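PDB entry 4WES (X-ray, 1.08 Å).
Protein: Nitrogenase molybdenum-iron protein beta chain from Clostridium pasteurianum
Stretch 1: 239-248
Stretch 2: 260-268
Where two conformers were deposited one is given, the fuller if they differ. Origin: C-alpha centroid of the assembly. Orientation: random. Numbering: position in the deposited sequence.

Stretch 1 (239-248) LSLGSYASDL
Stretch 2 (260-268) PFKTLRTPI

The apolar centre of this contact is a cluster of leucines on one face of a two-strand parallel pairing. Leu264 anchors it: its CD1 lies 3.7 Å from Leu241 CD2 and 4.1 Å from Leu239 CD2, so one methyl group meets both leucines of the neighbouring strand. All three adopt the same rotamer, chi1 m and chi2 t (-65°/-177° at Leu239, -55°/-172° at Leu241, -66°/166° at Leu264). The cluster extends at one end to Pro267, whose CD sits 4.1 Å from Leu241 CD1, its ring puckered C-gamma endo. At the other end, Leu239 CD2 packs 3.9 Å from Lys262 CB; Lys262 shares this face, but the end of its extended chain (t, t, t, p) leads away from the contact.

The backbone explains why these side chains converge. Strands 239-241 and 261-264 run in the same direction, with axes 4.7 Å apart at closest approach and crossing at -24°. Leu239 pairs with Lys262, Ser240 with Thr263 and Leu241 with Leu264, at CA-CA distances of 5.1, 4.7 and 5.0 Å. Phi/psi values are extended throughout, for example -99/108 at Ser240 and -132/155 at Leu264. Because side chains alternate, the first and third pairs share the leucine face, while Ser240 and Thr263 occupy the other.

Three nearly straight hydrogen bonds fix the register. Ser240 N donates to Lys262 O (2.9 Å, 176°), Leu264 N to Ser240 O (2.9 Å, 165°), and Gly242 N to Leu264 O (2.8 Å, 175°). Ser240 thus uses both its amide and its carbonyl, bracketing Thr263, as expected of parallel strands. CA-H...O contacts supplement this ladder: Leu239 CA to Lys262 O and Thr263 CA to Ser240 O, both 3.5 Å.

Gly242 ends the pairing and serves as the N-cap position of helix 243-248. Its phi/psi of 89/103 would jam a CB against the preceding carbonyl oxygen, and an ideal CB would also stand just 3.1 Å from Thr266 OG1. The helix then runs back at 174° to strand 261-264, their axes 9.0 Å apart. Its turn is held by Ser246 N to Gly242 O (2.9 Å) and Asp247 N to Ser243 O (3.1 Å), while Ser246 OG (chi1 m) donates to Leu241 O (2.8 Å).

Two waters bridge the junction. One donates to Leu241 O and accepts from Thr266 OG1, with both oxygens 2.8 Å from it; the other accepts from Ser243 N at 2.9 Å and donates to Leu264 O at 3.0 Å.

The polar edge gathers on the Ser240-Thr263 face. Asp247, with chi1 at -91° between wells and chi2 at 6°, brings OD1 within 2.7 Å of Thr263 OG1 (chi1 m) and 2.7 Å of Ser240 OG (chi1 t). Both hydroxyls donate, so a single carboxylate oxygen ties the helix to both strands. Nearby, Ser243 CB (chi1 p) touches Thr263 CG2 at 3.9 Å, and the Phe261 ring (chi1 p, chi2 -80°) meets Asp247 OD1 obliquely through CE2 at 4.4 Å.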

ATOM      1  N   LEU B 239     -10.628  26.257  19.205  1.00 12.67           N
ATOM      2  CA  LEU B 239     -11.010  25.685  17.907  1.00 12.37           C
ATOM      3  C   LEU B 239     -11.533  24.281  18.146  1.00 11.88           C
ATOM      4  O   LEU B 239     -10.835  23.420  18.707  1.00 12.95           O
ATOM      5  CB  LEU B 239      -9.829  25.655  16.948  1.00 13.92           C
ATOM      6  CG  LEU B 239      -9.288  27.030  16.547  1.00 16.85           C
ATOM      7  CD1 LEU B 239      -8.166  26.940  15.532  1.00 18.94           C
ATOM      8  CD2 LEU B 239     -10.399  27.941  16.029  1.00 17.71           C
ATOM      9  N   SER B 240     -12.789  24.063  17.738  1.00 12.11           N
ATOM     10  CA  SER B 240     -13.457  22.762  17.869  1.00 11.63           C
ATOM     11  C   SER B 240     -13.374  22.066  16.519  1.00 11.16           C
ATOM     12  O   SER B 240     -14.025  22.507  15.573  1.00 12.08           O
ATOM     13  CB  SER B 240     -14.921  23.040  18.241  1.00 12.86           C
ATOM     14  OG  SER B 240     -15.613  21.819  18.296  1.00 14.02           O
ATOM     15  N   LEU B 241     -12.543  21.024  16.410  1.00 10.48           N
ATOM     16  CA  LEU B 241     -12.361  20.352  15.139  1.00 11.19           C
ATOM     17  C   LEU B 241     -13.274  19.147  15.098  1.00 10.71           C
ATOM     18  O   LEU B 241     -13.047  18.161  15.820  1.00 10.82           O
ATOM     19  CB  LEU B 241     -10.929  19.911  14.943  1.00 10.93           C
ATOM     20  CG  LEU B 241      -9.842  20.980  15.071  1.00 12.10           C
ATOM     21  CD1 LEU B 241      -8.488  20.449  14.658  1.00 13.23           C
ATOM     22  CD2 LEU B 241     -10.133  22.260  14.319  1.00 14.17           C
ATOM     23  N   GLY B 242     -14.304  19.215  14.266  1.00 10.78           N
ATOM     24  CA  GLY B 242     -15.285  18.134  14.173  1.00 11.23           C
ATOM     25  C   GLY B 242     -16.386  18.371  15.186  1.00 11.02           C
ATOM     26  O   GLY B 242     -16.235  18.099  16.356  1.00 12.16           O
ATOM     27  N   SER B 243     -17.542  18.838  14.715  1.00 11.42           N
ATOM     28  CA  SER B 243     -18.597  19.229  15.641  1.00 12.23           C
ATOM     29  C   SER B 243     -19.109  18.088  16.521  1.00 11.29           C
ATOM     30  O   SER B 243     -19.417  18.315  17.693  1.00 12.34           O
ATOM     31  CB  SER B 243     -19.744  19.907  14.913  1.00 13.86           C
ATOM     32  OG  SER B 243     -20.405  18.991  14.053  1.00 14.88           O
ATOM     33  N   TYR B 244     -19.217  16.885  15.966  1.00 10.18           N
ATOM     34  CA  TYR B 244     -19.749  15.795  16.763  1.00  9.80           C
ATOM     35  C   TYR B 244     -18.873  15.501  17.972  1.00  9.88           C
ATOM     36  O   TYR B 244     -19.371  15.297  19.090  1.00 10.77           O
ATOM     37  CB  TYR B 244     -19.925  14.527  15.941  1.00  9.82           C
ATOM     38  CG  TYR B 244     -21.125  14.482  15.024  1.00 10.10           C
ATOM     39  CD1 TYR B 244     -21.166  15.228  13.864  1.00 11.54           C
ATOM     40  CD2 TYR B 244     -22.180  13.613  15.288  1.00 10.01           C
ATOM     41  CE1 TYR B 244     -22.230  15.134  12.975  1.00 11.80           C
ATOM     42  CE2 TYR B 244     -23.242  13.488  14.402  1.00 10.82           C
ATOM     43  CZ  TYR B 244     -23.273  14.241  13.252  1.00 10.93           C
ATOM     44  OH  TYR B 244     -24.311  14.108  12.353  1.00 12.23           O
ATOM     45  N   ALA B 245     -17.562  15.397  17.748  1.00  9.67           N
ATOM     46  CA  ALA B 245     -16.652  15.037  18.811  1.00  9.77           C
ATOM     47  C   ALA B 245     -16.325  16.210  19.748  1.00 10.20           C
ATOM     48  O   ALA B 245     -16.029  15.976  20.923  1.00 10.72           O
ATOM     49  CB  ALA B 245     -15.348  14.486  18.238  1.00 10.11           C
ATOM     50  N   SER B 246     -16.286  17.419  19.206  1.00 10.46           N
ATOM     51  CA  SER B 246     -15.574  18.489  19.875  1.00 10.87           C
ATOM     52  C   SER B 246     -16.440  19.669  20.350  1.00 11.11           C
ATOM     53  O   SER B 246     -16.025  20.414  21.253  1.00 11.76           O
ATOM     54  CB  SER B 246     -14.470  19.026  18.961  1.00 10.88           C
ATOM     55  OG  SER B 246     -13.596  17.971  18.589  1.00 11.08           O
ATOM     56  N   ASP B 247     -17.625  19.867  19.753  1.00 11.05           N
ATOM     57  CA  ASP B 247     -18.385  21.072  20.074  1.00 11.45           C
ATOM     58  C   ASP B 247     -18.871  21.081  21.503  1.00 12.21           C
ATOM     59  O   ASP B 247     -18.904  22.144  22.115  1.00 12.91           O
ATOM     60  CB  ASP B 247     -19.589  21.236  19.150  1.00 12.35           C
ATOM     61  CG  ASP B 247     -19.327  22.034  17.917  1.00 14.37           C
ATOM     62  OD1 ASP B 247     -18.189  22.415  17.631  1.00 16.16           O
ATOM     63  OD2 ASP B 247     -20.339  22.300  17.198  1.00 16.77           O
ATOM     64  N   LEU B 248     -19.276  19.943  22.056  1.00 11.38           N
ATOM     65  CA  LEU B 248     -19.828  19.961  23.404  1.00 12.67           C
ATOM     66  C   LEU B 248     -18.797  20.511  24.385  1.00 11.92           C
ATOM     67  O   LEU B 248     -19.092  21.368  25.220  1.00 12.94           O
ATOM     68  CB  LEU B 248     -20.323  18.591  23.821  1.00 12.99           C
ATOM     69  CG  LEU B 248     -20.929  18.534  25.228  1.00 13.33           C
ATOM     70  CD1 LEU B 248     -22.185  19.356  25.351  1.00 15.72           C
ATOM     71  CD2 LEU B 248     -21.222  17.088  25.622  1.00 14.59           C
ATOM     72  N   PRO B 260     -14.352  32.122  23.921  1.00 16.17           N
ATOM     73  CA  PRO B 260     -15.135  31.912  22.701  1.00 14.99           C
ATOM     74  C   PRO B 260     -14.633  30.728  21.898  1.00 16.39           C
ATOM     75  O   PRO B 260     -13.487  30.294  22.083  1.00 14.81           O
ATOM     76  CB  PRO B 260     -14.933  33.194  21.890  1.00 18.29           C
ATOM     77  CG  PRO B 260     -13.775  33.863  22.495  1.00 23.20           C
ATOM     78  CD  PRO B 260     -13.523  33.326  23.845  1.00 17.10           C
ATOM     79  N   PHE B 261     -15.474  30.195  21.016  1.00 15.69           N
ATOM     80  CA  PHE B 261     -15.041  29.083  20.200  1.00 15.01           C
ATOM     81  C   PHE B 261     -15.455  29.266  18.766  1.00 15.69           C
ATOM     82  O   PHE B 261     -16.382  30.001  18.448  1.00 17.86           O
ATOM     83  CB  PHE B 261     -15.535  27.740  20.767  1.00 16.17           C
ATOM     84  CG  PHE B 261     -16.997  27.477  20.563  1.00 16.39           C
ATOM     85  CD1 PHE B 261     -17.946  28.053  21.388  1.00 18.84           C
ATOM     86  CD2 PHE B 261     -17.424  26.650  19.531  1.00 19.32           C
ATOM     87  CE1 PHE B 261     -19.280  27.793  21.202  1.00 23.72           C
ATOM     88  CE2 PHE B 261     -18.761  26.399  19.333  1.00 23.48           C
ATOM     89  CZ  PHE B 261     -19.686  26.976  20.165  1.00 26.58           C
ATOM     90  N   LYS B 262     -14.769  28.520  17.902  1.00 15.19           N
ATOM     91  CA  LYS B 262     -15.107  28.403  16.487  1.00 15.44           C
ATOM     92  C   LYS B 262     -15.111  26.930  16.107  1.00 14.02           C
ATOM     93  O   LYS B 262     -14.178  26.208  16.448  1.00 15.36           O
ATOM     94  CB  LYS B 262     -14.069  29.155  15.662  1.00 18.66           C
ATOM     95  CG  LYS B 262     -14.263  29.213  14.168  1.00 24.59           C
ATOM     96  CD  LYS B 262     -13.370  30.283  13.552  1.00 34.57           C
ATOM     97  CE  LYS B 262     -13.465  30.320  12.026  1.00 62.62           C
ATOM     98  NZ  LYS B 262     -14.864  30.310  11.501  1.00 80.61           N
ATOM     99  N   THR B 263     -16.136  26.506  15.380  1.00 14.26           N
ATOM    100  CA  THR B 263     -16.251  25.140  14.932  0.52 12.39           C
ATOM    101  C   THR B 263     -15.689  25.036  13.519  1.00 13.65           C
ATOM    102  O   THR B 263     -16.001  25.861  12.665  1.00 15.53           O
ATOM    103  CB  THR B 263     -17.715  24.702  14.952  0.52 11.31           C
ATOM    104  OG1 THR B 263     -18.204  24.777  16.290  0.52 11.75           O
ATOM    105  CG2 THR B 263     -17.877  23.258  14.419  0.52 12.51           C
ATOM    106  N   LEU B 264     -14.887  24.000  13.279  1.00 11.66           N
ATOM    107  CA  LEU B 264     -14.262  23.727  11.992  1.00 11.21           C
ATOM    108  C   LEU B 264     -14.483  22.270  11.645  1.00 10.92           C
ATOM    109  O   LEU B 264     -14.687  21.426  12.533  1.00 12.73           O
ATOM    110  CB  LEU B 264     -12.757  23.987  12.072  1.00 12.06           C
ATOM    111  CG  LEU B 264     -12.342  25.443  12.300  1.00 14.62           C
ATOM    112  CD1 LEU B 264     -10.872  25.516  12.699  1.00 14.48           C
ATOM    113  CD2 LEU B 264     -12.621  26.296  11.062  1.00 18.48           C
ATOM    114  N   ARG B 265     -14.459  21.955  10.362  1.00 11.62           N
ATOM    115  CA  ARG B 265     -14.412  20.567   9.955  1.00 12.18           C
ATOM    116  C   ARG B 265     -13.079  19.932  10.365  1.00 12.17           C
ATOM    117  O   ARG B 265     -12.032  20.598  10.424  1.00 12.65           O
ATOM    118  CB  ARG B 265     -14.514  20.503   8.464  1.00 15.02           C
ATOM    119  CG  ARG B 265     -15.898  20.621   7.991  1.00 16.54           C
ATOM    120  CD  ARG B 265     -15.975  20.316   6.489  1.00 18.66           C
ATOM    121  NE  ARG B 265     -17.353  20.386   6.190  1.00 18.33           N
ATOM    122  CZ  ARG B 265     -17.872  20.488   5.003  1.00 14.78           C
ATOM    123  NH1 ARG B 265     -17.098  20.590   3.941  1.00 16.15           N
ATOM    124  NH2 ARG B 265     -19.178  20.528   4.890  1.00 17.60           N
ATOM    125  N   THR B 266     -13.129  18.633  10.615  1.00 11.26           N
ATOM    126  CA  THR B 266     -11.876  17.894  10.701  1.00 10.92           C
ATOM    127  C   THR B 266     -11.041  18.227   9.473  1.00 10.81           C
ATOM    128  O   THR B 266     -11.569  18.140   8.367  1.00 10.51           O
ATOM    129  CB  THR B 266     -12.166  16.391  10.746  1.00 11.63           C
ATOM    130  OG1 THR B 266     -13.057  16.102  11.830  1.00 12.51           O
ATOM    131  CG2 THR B 266     -10.906  15.604  10.894  1.00 11.63           C
ATOM    132  N   PRO B 267      -9.751  18.580   9.651  1.00 10.44           N
ATOM    133  CA  PRO B 267      -9.034  19.121   8.491  1.00 10.04           C
ATOM    134  C   PRO B 267      -8.483  17.999   7.609  1.00  9.65           C
ATOM    135  O   PRO B 267      -7.299  17.651   7.699  1.00 10.69           O
ATOM    136  CB  PRO B 267      -7.924  20.005   9.131  1.00 11.77           C
ATOM    137  CG  PRO B 267      -7.734  19.408  10.485  1.00 11.52           C
ATOM    138  CD  PRO B 267      -9.122  18.987  10.922  1.00 11.26           C
ATOM    139  N   ILE B 268      -9.358  17.441   6.773  1.00 10.11           N
ATOM    140  CA  ILE B 268      -9.011  16.440   5.761  1.00  9.56           C
ATOM    141  C   ILE B 268      -9.283  17.032   4.406  1.00  9.59           C
ATOM    142  O   ILE B 268     -10.402  17.488   4.135  1.00 11.13           O
ATOM    143  CB  ILE B 268      -9.798  15.126   5.968  1.00 10.73           C
ATOM    144  CG1 ILE B 268      -9.485  14.502   7.328  1.00 12.04           C
ATOM    145  CG2 ILE B 268      -9.505  14.153   4.825  1.00 11.00           C
ATOM    146  CD1 ILE B 268     -10.379  13.340   7.693  1.00 13.98           C
TER
HETATM  147  O   HOH W   1     -11.996  16.066  14.373  1.00 15.82           O
HETATM  148  O   HOH W   2     -17.431  20.342  12.181  1.00 19.22           O